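Local structure of hydroxyethylthiazole kinase (Pyrococcus horikoshii, 3HPD) at residues R176-N182 against A258-E264; M196-T201 against A217-F221; I4-K9 against I249-R255; T103-L107 against A126-E131; L8-R12 against A36-S40. The protein probably phosphorylates the hydroxyl group of 4-methyl-5-(2-hydroxyethyl)thiazole with ATP and magnesium, a step that supplies the thiazole half of thiamine diphosphate. All coordinates share one frame; numbering follows the deposited sequence.

Contacts 1, 2, 3 and 5 form one connected block, and contact 4 lies apart from it. Contact 2 is nearest the chain's centre, about 5 Å away. Its Val197 and Leu218 side chains come within about 4 Å of Lys118 and Thr165 respectively, two predicted ATP-binding residues. Val219 of helix 210-231 packs on Val180 and Val260 of contact 1 and on Ile4 of contact 3. Contacts 3 and 5 share Leu8 and Lys9 of helix 2-14, with centres about 11 Å apart. Leu37 of contact 5 touches Leu200 of contact 2. Contact 4 is about 35 Å from contact 3, centre to centre, across the chain's centre.

Contact 1: residues R176-N182 against A258-E264; sequences RTFAVYN and AKVREVE
Strands 177-180 and 260-263 run antiparallel, with 150° between their directions and their axes 4.4 Å apart at the closest. Ala179 and Arg261 form a hydrogen-bonded pair: Ala179 N donates to Arg261 O at 2.9 Å, and Arg261 N returns a bond to Ala179 O. Phe178 with Glu262 and Val180 with Val260 are non-hydrogen-bonded pairs. The pairing runs on past the strand, where Tyr181 N donates to Lys259 O and Asn182 OD1 accepts from Lys259 N at 2.8 Å. Asn182 ND2 turns to Glu226 and Tyr257 O, so both ends of this amide are used.

Arg176 grips the Glu262 carboxylate side-on. In this salt bridge Arg176 NH2 reaches Glu262 OE1 at 2.7 Å and Arg176 NE reaches Glu262 OE2 at 3.0 Å. Both oxygens lie close to the guanidinium plane, but the nitrogens meet them from above the carboxylate plane. The two planes are 56° apart. With chi1 at -162°, Glu262 CG lies opposite its own backbone N and passes over one face of the Phe178 ring, 4.0 Å from the centroid, as a CH-pi contact. A water links Glu262 OE2 to Thr177 N and Val263 O. On the other face of the sheet, Ala179 CB meets Val263 CG2 at 3.9 Å. Arg261 CD lies at the edge of the Tyr181 ring, 3.2 Å from Tyr181 OH. Helix 210-231 covers the face with Phe178. The pair closes the antiparallel end of the mixed sheet in this ribokinase-like alpha/beta fold, with the C-terminal strand 260-263 outermost within the chain.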
# COMPACT_ATOMS: atom_id res chain seq x y z
N ARG A 176 0.15 -2.63 -37.31
CA ARG A 176 1.56 -2.38 -37.04
C ARG A 176 1.95 -3.05 -35.73
O ARG A 176 1.13 -3.22 -34.84
CB ARG A 176 1.85 -0.88 -36.93
CG ARG A 176 1.67 -0.09 -38.21
CD ARG A 176 2.00 1.38 -38.00
NE ARG A 176 3.44 1.62 -37.86
CZ ARG A 176 3.97 2.79 -37.53
NH1 ARG A 176 3.19 3.83 -37.29
NH2 ARG A 176 5.29 2.92 -37.44
N THR A 177 3.22 -3.43 -35.62
CA THR A 177 3.70 -4.09 -34.42
C THR A 177 5.09 -3.61 -34.04
O THR A 177 5.94 -3.37 -34.91
CB THR A 177 3.73 -5.63 -34.62
OG1 THR A 177 2.41 -6.10 -34.89
CG2 THR A 177 4.26 -6.33 -33.37
N PHE A 178 5.32 -3.46 -32.74
CA PHE A 178 6.61 -3.02 -32.22
C PHE A 178 7.13 -4.03 -31.21
O PHE A 178 6.35 -4.66 -30.49
CB PHE A 178 6.47 -1.66 -31.52
CG PHE A 178 6.35 -0.50 -32.47
CD1 PHE A 178 7.49 0.11 -32.98
CD2 PHE A 178 5.10 -0.03 -32.85
CE1 PHE A 178 7.38 1.19 -33.86
CE2 PHE A 178 4.98 1.04 -33.73
CZ PHE A 178 6.13 1.66 -34.23
N ALA A 179 8.45 -4.17 -31.16
CA ALA A 179 9.09 -5.07 -30.21
C ALA A 179 9.93 -4.21 -29.29
O ALA A 179 10.68 -3.35 -29.75
CB ALA A 179 9.98 -6.07 -30.95
N VAL A 180 9.79 -4.42 -27.98
CA VAL A 180 10.54 -3.66 -26.99
C VAL A 180 11.50 -4.59 -26.27
O VAL A 180 11.08 -5.58 -25.68
CB VAL A 180 9.60 -3.01 -25.96
CG1 VAL A 180 10.42 -2.30 -24.88
CG2 VAL A 180 8.68 -2.02 -26.66
N TYR A 181 12.79 -4.27 -26.32
CA TYR A 181 13.81 -5.11 -25.69
C TYR A 181 14.31 -4.59 -24.34
O TYR A 181 15.09 -5.27 -23.67
CB TYR A 181 15.01 -5.26 -26.64
CG TYR A 181 14.63 -5.82 -27.99
CD1 TYR A 181 14.36 -7.18 -28.15
CD2 TYR A 181 14.51 -4.99 -29.10
CE1 TYR A 181 13.97 -7.69 -29.39
CE2 TYR A 181 14.12 -5.49 -30.34
CZ TYR A 181 13.85 -6.84 -30.47
OH TYR A 181 13.45 -7.33 -31.69
N ASN A 182 13.87 -3.40 -23.94
CA ASN A 182 14.29 -2.81 -22.67
C ASN A 182 13.68 -3.52 -21.47
O ASN A 182 12.63 -4.16 -21.58
CB ASN A 182 13.92 -1.33 -22.61
CG ASN A 182 14.68 -0.50 -23.63
OD1 ASN A 182 14.10 0.02 -24.59
ND2 ASN A 182 15.99 -0.36 -23.42
N ALA A 258 17.23 3.35 -25.34
CA ALA A 258 16.11 2.72 -26.02
C ALA A 258 16.48 1.56 -26.94
O ALA A 258 17.38 1.67 -27.77
CB ALA A 258 15.30 3.77 -26.79
N LYS A 259 15.77 0.45 -26.78
CA LYS A 259 15.95 -0.74 -27.60
C LYS A 259 14.54 -1.11 -28.08
O LYS A 259 13.82 -1.84 -27.40
CB LYS A 259 16.53 -1.90 -26.79
CG LYS A 259 17.88 -1.61 -26.16
CD LYS A 259 18.46 -2.87 -25.52
CE LYS A 259 19.77 -2.59 -24.81
NZ LYS A 259 20.75 -1.92 -25.70
N VAL A 260 14.16 -0.58 -29.23
CA VAL A 260 12.83 -0.83 -29.78
C VAL A 260 12.86 -0.80 -31.30
O VAL A 260 13.62 -0.04 -31.89
CB VAL A 260 11.83 0.24 -29.27
CG1 VAL A 260 12.37 1.64 -29.55
CG2 VAL A 260 10.47 0.06 -29.93
N ARG A 261 12.04 -1.62 -31.93
CA ARG A 261 11.99 -1.66 -33.39
C ARG A 261 10.61 -2.04 -33.89
O ARG A 261 9.85 -2.72 -33.20
CB ARG A 261 13.01 -2.68 -33.92
CG ARG A 261 12.83 -4.09 -33.38
CD ARG A 261 13.89 -5.04 -33.93
NE ARG A 261 13.65 -5.40 -35.33
CZ ARG A 261 12.89 -6.42 -35.71
NH1 ARG A 261 12.30 -7.19 -34.81
NH2 ARG A 261 12.73 -6.67 -37.01
N GLU A 262 10.27 -1.58 -35.09
CA GLU A 262 8.99 -1.91 -35.68
C GLU A 262 9.18 -3.25 -36.37
O GLU A 262 10.18 -3.46 -37.06
CB GLU A 262 8.54 -0.87 -36.70
CG GLU A 262 7.05 -0.95 -36.99
CD GLU A 262 6.59 0.02 -38.04
OE1 GLU A 262 7.17 1.12 -38.14
OE2 GLU A 262 5.62 -0.31 -38.76
N VAL A 263 8.23 -4.15 -36.19
CA VAL A 263 8.30 -5.49 -36.77
C VAL A 263 7.54 -5.64 -38.08
O VAL A 263 6.63 -4.86 -38.38
CB VAL A 263 7.79 -6.54 -35.76
CG1 VAL A 263 7.67 -7.90 -36.42
CG2 VAL A 263 8.73 -6.61 -34.57
N GLU A 264 7.94 -6.64 -38.86
CA GLU A 264 7.32 -6.95 -40.15
C GLU A 264 7.61 -5.89 -41.20
O GLU A 264 6.64 -5.31 -41.74
CB GLU A 264 5.80 -7.10 -39.97
CG GLU A 264 5.40 -8.16 -38.96
CD GLU A 264 3.94 -8.05 -38.58
OE1 GLU A 264 3.07 -8.22 -39.47
OE2 GLU A 264 3.65 -7.80 -37.39
O HOH W 1 4.56 -3.09 -38.17

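Contact 2: residues M196-T201 against A217-F221; sequences MVAALT and ALVTF
The Phe221 ring is met obliquely by Met196, Val197 and Leu200. The contact is helix-to-helix packing in the buried core of this ribokinase-like fold, between helices 193-205 and 210-231. The short segments have axes 9.4 Å apart, with 124° between their directions. Phe221 CG is anti to the backbone N (chi1 -173°), which sends the ring across to helix 193-205. Val197 CG2 presses on the CG-CD2 side of the ring, 3.4 Å from Phe221 CD2. Leu200 CD1 lies 3.7 Å from Phe221 CD1. Met196 SD sits beyond the CE1-CZ bond, 3.8 Å from Phe221 CE1, in a Met-aromatic contact. The sulfur is 70° off the ring normal. These three side chains touch different parts of the ring.

Val197 divides its two methyls between partners. CG2 takes the ring, while Val197 CG1 meets Leu218 CD2 at 3.8 Å. The same valine also touches Lys118, a predicted ATP-binding residue on strand 116-120. The packing therefore backs onto the probable nucleotide site. Where the helices come nearest, Ala217 CB points at Thr201. The small methyl lets the backbones approach to 5.3 Å between Thr201 CA and Ala217 CA. Thr201 OG1 donates back to Val197 O at 2.8 Å. Thr201 N bonds the same oxygen from the opposite face of its carbonyl plane.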
# COMPACT_ATOMS: atom_id res chain seq x y z
N MET A 196 2.33 -1.23 -13.02
CA MET A 196 2.91 0.11 -13.09
C MET A 196 2.89 0.53 -14.56
O MET A 196 2.57 1.67 -14.88
CB MET A 196 4.35 0.11 -12.59
CG MET A 196 4.51 -0.11 -11.10
SD MET A 196 6.26 -0.13 -10.64
CE MET A 196 6.16 0.04 -8.87
N VAL A 197 3.24 -0.40 -15.44
CA VAL A 197 3.26 -0.12 -16.87
C VAL A 197 1.86 0.23 -17.38
O VAL A 197 1.71 1.12 -18.21
CB VAL A 197 3.82 -1.31 -17.67
CG1 VAL A 197 3.69 -1.05 -19.16
CG2 VAL A 197 5.28 -1.53 -17.32
N ALA A 198 0.85 -0.47 -16.88
CA ALA A 198 -0.52 -0.19 -17.30
C ALA A 198 -0.91 1.22 -16.87
O ALA A 198 -1.54 1.96 -17.62
CB ALA A 198 -1.48 -1.21 -16.69
N ALA A 199 -0.53 1.59 -15.65
CA ALA A 199 -0.84 2.92 -15.13
C ALA A 199 -0.13 4.00 -15.95
O ALA A 199 -0.72 5.03 -16.28
CB ALA A 199 -0.44 3.03 -13.66
N LEU A 200 1.14 3.77 -16.27
CA LEU A 200 1.91 4.73 -17.06
C LEU A 200 1.32 4.85 -18.46
O LEU A 200 1.29 5.94 -19.04
CB LEU A 200 3.37 4.30 -17.15
CG LEU A 200 4.14 4.25 -15.83
CD1 LEU A 200 5.53 3.68 -16.07
CD2 LEU A 200 4.23 5.64 -15.23
N THR A 201 0.85 3.73 -19.00
CA THR A 201 0.24 3.72 -20.32
C THR A 201 -0.97 4.65 -20.30
O THR A 201 -1.27 5.31 -21.30
CB THR A 201 -0.20 2.30 -20.72
OG1 THR A 201 0.96 1.46 -20.85
CG2 THR A 201 -0.96 2.32 -22.04
N ALA A 217 5.32 3.64 -23.18
CA ALA A 217 5.27 3.28 -21.77
C ALA A 217 6.23 2.13 -21.47
O ALA A 217 6.94 2.15 -20.46
CB ALA A 217 3.85 2.89 -21.38
N LEU A 218 6.26 1.14 -22.35
CA LEU A 218 7.12 -0.02 -22.17
C LEU A 218 8.60 0.33 -22.29
O LEU A 218 9.42 -0.19 -21.53
CB LEU A 218 6.75 -1.11 -23.18
CG LEU A 218 5.43 -1.82 -22.86
CD1 LEU A 218 4.85 -2.46 -24.11
CD2 LEU A 218 5.68 -2.87 -21.78
N VAL A 219 8.93 1.21 -23.22
CA VAL A 219 10.32 1.62 -23.40
C VAL A 219 10.77 2.46 -22.21
O VAL A 219 11.83 2.22 -21.63
CB VAL A 219 10.50 2.44 -24.70
CG1 VAL A 219 11.86 3.13 -24.71
CG2 VAL A 219 10.35 1.52 -25.91
N THR A 220 9.95 3.43 -21.83
CA THR A 220 10.27 4.29 -20.71
C THR A 220 10.46 3.50 -19.42
O THR A 220 11.44 3.69 -18.70
CB THR A 220 9.17 5.36 -20.50
OG1 THR A 220 9.12 6.21 -21.65
CG2 THR A 220 9.47 6.20 -19.27
N PHE A 221 9.52 2.61 -19.12
CA PHE A 221 9.62 1.82 -17.89
C PHE A 221 10.76 0.82 -17.96
O PHE A 221 11.44 0.57 -16.97
CB PHE A 221 8.30 1.07 -17.64
CG PHE A 221 8.26 0.38 -16.30
CD1 PHE A 221 8.09 1.11 -15.13
CD2 PHE A 221 8.42 -1.00 -16.22
CE1 PHE A 221 8.07 0.48 -13.89
CE2 PHE A 221 8.41 -1.65 -14.98
CZ PHE A 221 8.23 -0.90 -13.81

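Contact 3: residues I4-K9 against I249-R255; sequences IIEALK and INENVIR
Lys9 NZ and Glu251 OE1 form a salt bridge of 2.7 Å between helices 2-14 and 251-257. The lysine meets the oxygen on its syn side, 33° out of the carboxylate plane. Glu251 OE2 takes Arg255 NH2, also at 2.7 Å, on its anti side and close to the carboxylate plane. The carboxylate is thus shared by two cations, one from each helix, and each probably stabilises its negative charge. Glu6 adds a long ion pair to Lys9 and completes the network. The chain of Lys9 is extended beyond CG, which gives it the length to cross. With an alanine here in place of Glu251, Lys9 and Arg255 would probably lose the carboxylate they share, and the methyls of Ile5 the CG that packs on them.

Beneath the charges, Glu251 CG rests against two methyls of Ile5, 3.5 Å from CD1 and 3.6 Å from CG2. Ile5 and Ile254 lie alongside each other, pointing opposite ways, with Ile5 CG1 3.7 Å from Ile254 CG2. Leu8 CD2 then meets Ile254 CD1 at 3.6 Å. Asn250 is the N-cap of helix 251-257: its OD1 accepts from Val253 N in a nearly straight bond of 169°.

The two helix segments run nearly antiparallel at 150°, with axes 10.1 Å apart. Helix 210-231 packs against both, through Ser216 and Val219 on Ile4 and through Ile223 on Val253. Strand 260-263 comes next in the chain after helix 251-257.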
# COMPACT_ATOMS: atom_id res chain seq x y z
N ILE A 4 8.58 8.43 -29.11
CA ILE A 4 8.66 8.10 -27.68
C ILE A 4 9.13 9.32 -26.90
O ILE A 4 8.57 9.67 -25.86
CB ILE A 4 9.65 6.94 -27.42
CG1 ILE A 4 9.19 5.69 -28.17
CG2 ILE A 4 9.74 6.66 -25.93
CD1 ILE A 4 10.13 4.51 -28.04
N ILE A 5 10.17 9.97 -27.42
CA ILE A 5 10.72 11.17 -26.78
C ILE A 5 9.65 12.26 -26.77
O ILE A 5 9.46 12.95 -25.77
CB ILE A 5 11.96 11.68 -27.55
CG1 ILE A 5 13.14 10.73 -27.31
CG2 ILE A 5 12.31 13.10 -27.11
CD1 ILE A 5 14.38 11.05 -28.13
N GLU A 6 8.93 12.39 -27.88
CA GLU A 6 7.88 13.39 -27.97
C GLU A 6 6.69 13.08 -27.07
O GLU A 6 6.09 13.99 -26.51
CB GLU A 6 7.43 13.54 -29.43
CG GLU A 6 8.50 14.18 -30.32
CD GLU A 6 9.02 15.49 -29.75
OE1 GLU A 6 8.20 16.40 -29.49
OE2 GLU A 6 10.25 15.62 -29.56
N ALA A 7 6.35 11.80 -26.94
CA ALA A 7 5.23 11.42 -26.08
C ALA A 7 5.55 11.75 -24.62
O ALA A 7 4.70 12.27 -23.89
CB ALA A 7 4.95 9.92 -26.23
N LEU A 8 6.77 11.44 -24.20
CA LEU A 8 7.20 11.71 -22.83
C LEU A 8 7.10 13.20 -22.55
O LEU A 8 6.62 13.62 -21.50
CB LEU A 8 8.63 11.24 -22.60
CG LEU A 8 9.20 11.45 -21.19
CD1 LEU A 8 8.35 10.68 -20.19
CD2 LEU A 8 10.64 10.99 -21.14
N LYS A 9 7.58 14.00 -23.50
CA LYS A 9 7.54 15.44 -23.36
C LYS A 9 6.09 15.92 -23.22
O LYS A 9 5.80 16.78 -22.39
CB LYS A 9 8.21 16.12 -24.56
CG LYS A 9 9.72 15.92 -24.60
CD LYS A 9 10.34 16.58 -25.82
CE LYS A 9 11.86 16.40 -25.83
NZ LYS A 9 12.47 17.00 -27.05
N ILE A 249 14.47 10.04 -16.24
CA ILE A 249 14.57 9.72 -17.66
C ILE A 249 14.23 10.95 -18.51
O ILE A 249 13.27 11.66 -18.23
CB ILE A 249 13.66 8.52 -18.03
CG1 ILE A 249 13.94 8.09 -19.47
CG2 ILE A 249 12.20 8.89 -17.85
CD1 ILE A 249 13.31 6.75 -19.84
N ASN A 250 15.04 11.19 -19.53
CA ASN A 250 14.84 12.32 -20.41
C ASN A 250 15.22 11.95 -21.84
O ASN A 250 15.47 10.78 -22.14
CB ASN A 250 15.68 13.51 -19.94
CG ASN A 250 17.16 13.19 -19.87
OD1 ASN A 250 17.65 12.32 -20.58
ND2 ASN A 250 17.89 13.92 -19.02
N GLU A 251 15.28 12.95 -22.72
CA GLU A 251 15.62 12.70 -24.12
C GLU A 251 16.95 11.98 -24.31
O GLU A 251 17.02 11.01 -25.07
CB GLU A 251 15.65 14.01 -24.90
CG GLU A 251 15.81 13.80 -26.40
CD GLU A 251 15.76 15.10 -27.17
OE1 GLU A 251 14.95 15.98 -26.80
OE2 GLU A 251 16.52 15.24 -28.16
N ASN A 252 17.99 12.44 -23.64
CA ASN A 252 19.31 11.83 -23.79
C ASN A 252 19.32 10.37 -23.36
O ASN A 252 19.90 9.52 -24.03
CB ASN A 252 20.36 12.59 -22.99
CG ASN A 252 21.77 12.12 -23.29
OD1 ASN A 252 22.31 12.38 -24.36
ND2 ASN A 252 22.38 11.42 -22.34
N VAL A 253 18.67 10.07 -22.23
CA VAL A 253 18.63 8.70 -21.73
C VAL A 253 17.88 7.80 -22.70
O VAL A 253 18.31 6.68 -22.97
CB VAL A 253 17.96 8.64 -20.34
CG1 VAL A 253 17.96 7.20 -19.82
CG2 VAL A 253 18.70 9.55 -19.37
N ILE A 254 16.76 8.28 -23.23
CA ILE A 254 15.99 7.49 -24.19
C ILE A 254 16.82 7.24 -25.44
O ILE A 254 16.87 6.13 -25.97
CB ILE A 254 14.68 8.21 -24.57
CG1 ILE A 254 13.75 8.25 -23.35
CG2 ILE A 254 14.00 7.50 -25.74
CD1 ILE A 254 12.47 9.03 -23.58
N ARG A 255 17.49 8.29 -25.92
CA ARG A 255 18.32 8.20 -27.11
C ARG A 255 19.43 7.17 -26.96
O ARG A 255 19.72 6.41 -27.89
CB ARG A 255 18.93 9.57 -27.42
CG ARG A 255 20.12 9.53 -28.36
CD ARG A 255 20.50 10.94 -28.78
NE ARG A 255 19.34 11.61 -29.35
CZ ARG A 255 18.80 12.74 -28.88
NH1 ARG A 255 19.33 13.33 -27.82
NH2 ARG A 255 17.73 13.25 -29.47

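Contact 4: residues T103-L107 against A126-E131; sequences TRVSL and ALLGEE
Helix segments 103-107 and 126-131 cross at -81°, almost perpendicular, with axes 10.2 Å apart. Leu127 CD2 reaches across to the first helix, 3.5 Å from Ser106 CB and 3.9 Å from Leu107 CD2. The two leucine side chains overlap lengthwise and run in opposite senses. Leu107 carries most of its own side of the contact by splitting its methyls. Leu107 CD1 touches Glu130 CG, while Leu107 CD2 lies 3.7 Å from Leu127 O and 3.6 Å from Glu131 OE1.

The packing joins two helices on either side of strand 116-120 in the chain, part of the alternating helices and strands of the ribokinase-like alpha/beta fold. That strand carries Lys118, predicted to bind ATP, about 9 Å from the Leu127 side chain.

Thr103 uses its methyl here, with Thr103 CG2 3.8 Å from Glu130 CG. That methyl lies across CB from the backbone N, while OG1 (chi1 -58°) serves Gly97 N and Thr99 O in its own neighbourhood. Glu130 bends at chi2 (63°), and its CB and CG pack across Thr103 and Leu107 at about a right angle. A water donates to Leu107 O at 3.1 Å and, more weakly, to Glu131 OE1.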
# COMPACT_ATOMS: atom_id res chain seq x y z
N THR A 103 -11.17 -14.05 -15.84
CA THR A 103 -11.27 -14.18 -17.29
C THR A 103 -12.61 -13.61 -17.74
O THR A 103 -12.69 -12.85 -18.71
CB THR A 103 -11.20 -15.66 -17.72
OG1 THR A 103 -9.97 -16.23 -17.26
CG2 THR A 103 -11.26 -15.78 -19.24
N ARG A 104 -13.67 -13.97 -17.01
CA ARG A 104 -15.01 -13.50 -17.32
C ARG A 104 -15.14 -11.98 -17.27
O ARG A 104 -15.65 -11.36 -18.20
CB ARG A 104 -16.03 -14.14 -16.36
CG ARG A 104 -17.43 -13.58 -16.49
CD ARG A 104 -18.48 -14.40 -15.74
NE ARG A 104 -18.27 -14.44 -14.29
CZ ARG A 104 -17.76 -15.48 -13.64
NH1 ARG A 104 -17.39 -16.57 -14.30
NH2 ARG A 104 -17.62 -15.44 -12.32
N VAL A 105 -14.67 -11.39 -16.18
CA VAL A 105 -14.74 -9.94 -16.03
C VAL A 105 -13.90 -9.22 -17.09
O VAL A 105 -14.31 -8.19 -17.61
CB VAL A 105 -14.29 -9.50 -14.62
CG1 VAL A 105 -14.29 -7.98 -14.52
CG2 VAL A 105 -15.22 -10.10 -13.57
N SER A 106 -12.74 -9.77 -17.40
CA SER A 106 -11.88 -9.17 -18.41
C SER A 106 -12.59 -9.14 -19.77
O SER A 106 -12.58 -8.12 -20.46
CB SER A 106 -10.56 -9.94 -18.53
OG SER A 106 -9.81 -9.87 -17.34
N LEU A 107 -13.19 -10.26 -20.14
CA LEU A 107 -13.90 -10.34 -21.42
C LEU A 107 -15.11 -9.43 -21.45
O LEU A 107 -15.46 -8.89 -22.50
CB LEU A 107 -14.32 -11.79 -21.70
CG LEU A 107 -13.15 -12.76 -21.93
CD1 LEU A 107 -13.68 -14.18 -22.15
CD2 LEU A 107 -12.34 -12.30 -23.13
N ALA A 126 -5.05 -16.66 -22.57
CA ALA A 126 -6.26 -17.19 -21.95
C ALA A 126 -7.49 -16.42 -22.42
O ALA A 126 -8.56 -17.00 -22.62
CB ALA A 126 -6.14 -17.11 -20.43
N LEU A 127 -7.34 -15.11 -22.61
CA LEU A 127 -8.44 -14.27 -23.06
C LEU A 127 -8.81 -14.55 -24.51
O LEU A 127 -9.98 -14.59 -24.87
CB LEU A 127 -8.09 -12.79 -22.90
CG LEU A 127 -7.95 -12.26 -21.47
CD1 LEU A 127 -7.50 -10.81 -21.50
CD2 LEU A 127 -9.28 -12.40 -20.74
N LEU A 128 -7.79 -14.72 -25.35
CA LEU A 128 -8.02 -15.00 -26.77
C LEU A 128 -8.58 -16.41 -26.93
O LEU A 128 -9.41 -16.67 -27.81
CB LEU A 128 -6.71 -14.88 -27.55
CG LEU A 128 -6.78 -15.12 -29.06
CD1 LEU A 128 -7.73 -14.12 -29.70
CD2 LEU A 128 -5.39 -15.00 -29.66
N GLY A 129 -8.13 -17.33 -26.08
CA GLY A 129 -8.60 -18.70 -26.14
C GLY A 129 -10.04 -18.83 -25.72
O GLY A 129 -10.85 -19.44 -26.42
N GLU A 130 -10.37 -18.25 -24.56
CA GLU A 130 -11.73 -18.30 -24.03
C GLU A 130 -12.68 -17.59 -24.99
O GLU A 130 -13.77 -18.08 -25.28
CB GLU A 130 -11.78 -17.63 -22.66
CG GLU A 130 -13.05 -17.88 -21.87
CD GLU A 130 -13.24 -19.35 -21.53
OE1 GLU A 130 -12.22 -20.03 -21.27
OE2 GLU A 130 -14.40 -19.82 -21.50
N GLU A 131 -12.26 -16.43 -25.48
CA GLU A 131 -13.06 -15.64 -26.41
C GLU A 131 -13.50 -16.47 -27.62
O GLU A 131 -14.66 -16.41 -28.03
CB GLU A 131 -12.27 -14.41 -26.87
CG GLU A 131 -13.02 -13.48 -27.82
CD GLU A 131 -14.32 -12.96 -27.24
OE1 GLU A 131 -14.48 -12.99 -26.00
OE2 GLU A 131 -15.18 -12.49 -28.02
O HOH W 2 -14.69 -9.95 -25.32

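Contact 5: residues L8-R12 against A36-S40; sequences LKRVR and ALGAS
Leu37 O accepts from Arg12 NE at 3.0 Å, in a bond of 167° at the hydrogen. The oxygen lies in the guanidinium plane, at its edge, while the nitrogen is tilted 21° from the carbonyl plane. The Arg12 chain is extended, with Arg12 CG 3.4 Å from Leu37 O. Leu8 CD1 lies over one face of the guanidinium, nearer its border than its middle. The other nitrogens turn to the end of helix 235-248 and just past it: Arg12 NH1 bonds Ile249 O, and Arg12 NH2 makes a weak bond to Leu246 O. Replacing Arg12 with a leucine would probably leave the carbonyls of Leu37 and Ile249 without this donor and cut the tie between three chain segments.

Leu37 CD1 meets Leu8 CD1 at 3.7 Å, and Leu37 CD2 meets Val11 CG1 at 4.0 Å. Phe204 of helix 193-205 touches both Val11 and Leu37. Gly38 comes 4.9 Å from Arg12, CA to CA. A CB on it would clash with Arg12 CG, and its positive phi of 126° suits glycine. It is the C-prime residue of a Schellman motif that ends helix 27-37 and turns the chain into strand 40-43, which carries the predicted substrate-binding residue Met43.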
# COMPACT_ATOMS: atom_id res chain seq x y z
N LEU A 8 6.77 11.44 -24.20
CA LEU A 8 7.20 11.71 -22.83
C LEU A 8 7.10 13.20 -22.55
O LEU A 8 6.62 13.62 -21.50
CB LEU A 8 8.63 11.24 -22.60
CG LEU A 8 9.20 11.45 -21.19
CD1 LEU A 8 8.35 10.68 -20.19
CD2 LEU A 8 10.64 10.99 -21.14
N LYS A 9 7.58 14.00 -23.50
CA LYS A 9 7.54 15.44 -23.36
C LYS A 9 6.09 15.92 -23.22
O LYS A 9 5.80 16.78 -22.39
CB LYS A 9 8.21 16.12 -24.56
CG LYS A 9 9.72 15.92 -24.60
CD LYS A 9 10.34 16.58 -25.82
CE LYS A 9 11.86 16.40 -25.83
NZ LYS A 9 12.47 17.00 -27.05
N ARG A 10 5.20 15.34 -24.02
CA ARG A 10 3.78 15.71 -23.96
C ARG A 10 3.15 15.36 -22.61
O ARG A 10 2.35 16.13 -22.08
CB ARG A 10 2.99 15.03 -25.08
CG ARG A 10 3.25 15.61 -26.46
CD ARG A 10 2.11 15.29 -27.42
NE ARG A 10 1.96 13.86 -27.65
CZ ARG A 10 2.89 13.10 -28.24
NH1 ARG A 10 4.03 13.64 -28.65
NH2 ARG A 10 2.67 11.81 -28.41
N VAL A 11 3.51 14.21 -22.07
CA VAL A 11 2.98 13.80 -20.77
C VAL A 11 3.39 14.81 -19.71
O VAL A 11 2.57 15.25 -18.91
CB VAL A 11 3.50 12.40 -20.36
CG1 VAL A 11 3.19 12.14 -18.88
CG2 VAL A 11 2.87 11.33 -21.22
N ARG A 12 4.66 15.19 -19.72
CA ARG A 12 5.16 16.13 -18.74
C ARG A 12 4.66 17.56 -18.91
O ARG A 12 4.52 18.29 -17.93
CB ARG A 12 6.69 16.07 -18.73
CG ARG A 12 7.17 14.71 -18.24
CD ARG A 12 8.66 14.56 -18.32
NE ARG A 12 9.09 13.34 -17.64
CZ ARG A 12 10.33 12.85 -17.70
NH1 ARG A 12 11.25 13.49 -18.41
NH2 ARG A 12 10.64 11.75 -17.04
N ALA A 36 5.92 10.29 -10.51
CA ALA A 36 7.33 10.37 -10.89
C ALA A 36 7.47 10.66 -12.38
O ALA A 36 8.32 11.45 -12.79
CB ALA A 36 8.05 9.07 -10.54
N LEU A 37 6.62 10.03 -13.20
CA LEU A 37 6.67 10.23 -14.65
C LEU A 37 6.29 11.66 -15.04
O LEU A 37 6.82 12.20 -16.01
CB LEU A 37 5.72 9.26 -15.35
CG LEU A 37 5.71 9.35 -16.89
CD1 LEU A 37 6.97 8.71 -17.44
CD2 LEU A 37 4.47 8.65 -17.44
N GLY A 38 5.37 12.25 -14.29
CA GLY A 38 4.94 13.60 -14.58
C GLY A 38 3.44 13.74 -14.76
O GLY A 38 2.94 14.79 -15.16
N ALA A 39 2.70 12.67 -14.47
CA ALA A 39 1.24 12.70 -14.58
C ALA A 39 0.64 12.83 -13.19
O ALA A 39 1.37 12.90 -12.20
CB ALA A 39 0.74 11.43 -15.27
N SER A 40 -0.69 12.87 -13.11
CA SER A 40 -1.38 12.97 -11.83
C SER A 40 -2.35 11.81 -11.67
O SER A 40 -3.20 11.58 -12.53
CB SER A 40 -2.16 14.29 -11.74
OG SER A 40 -1.29 15.40 -11.76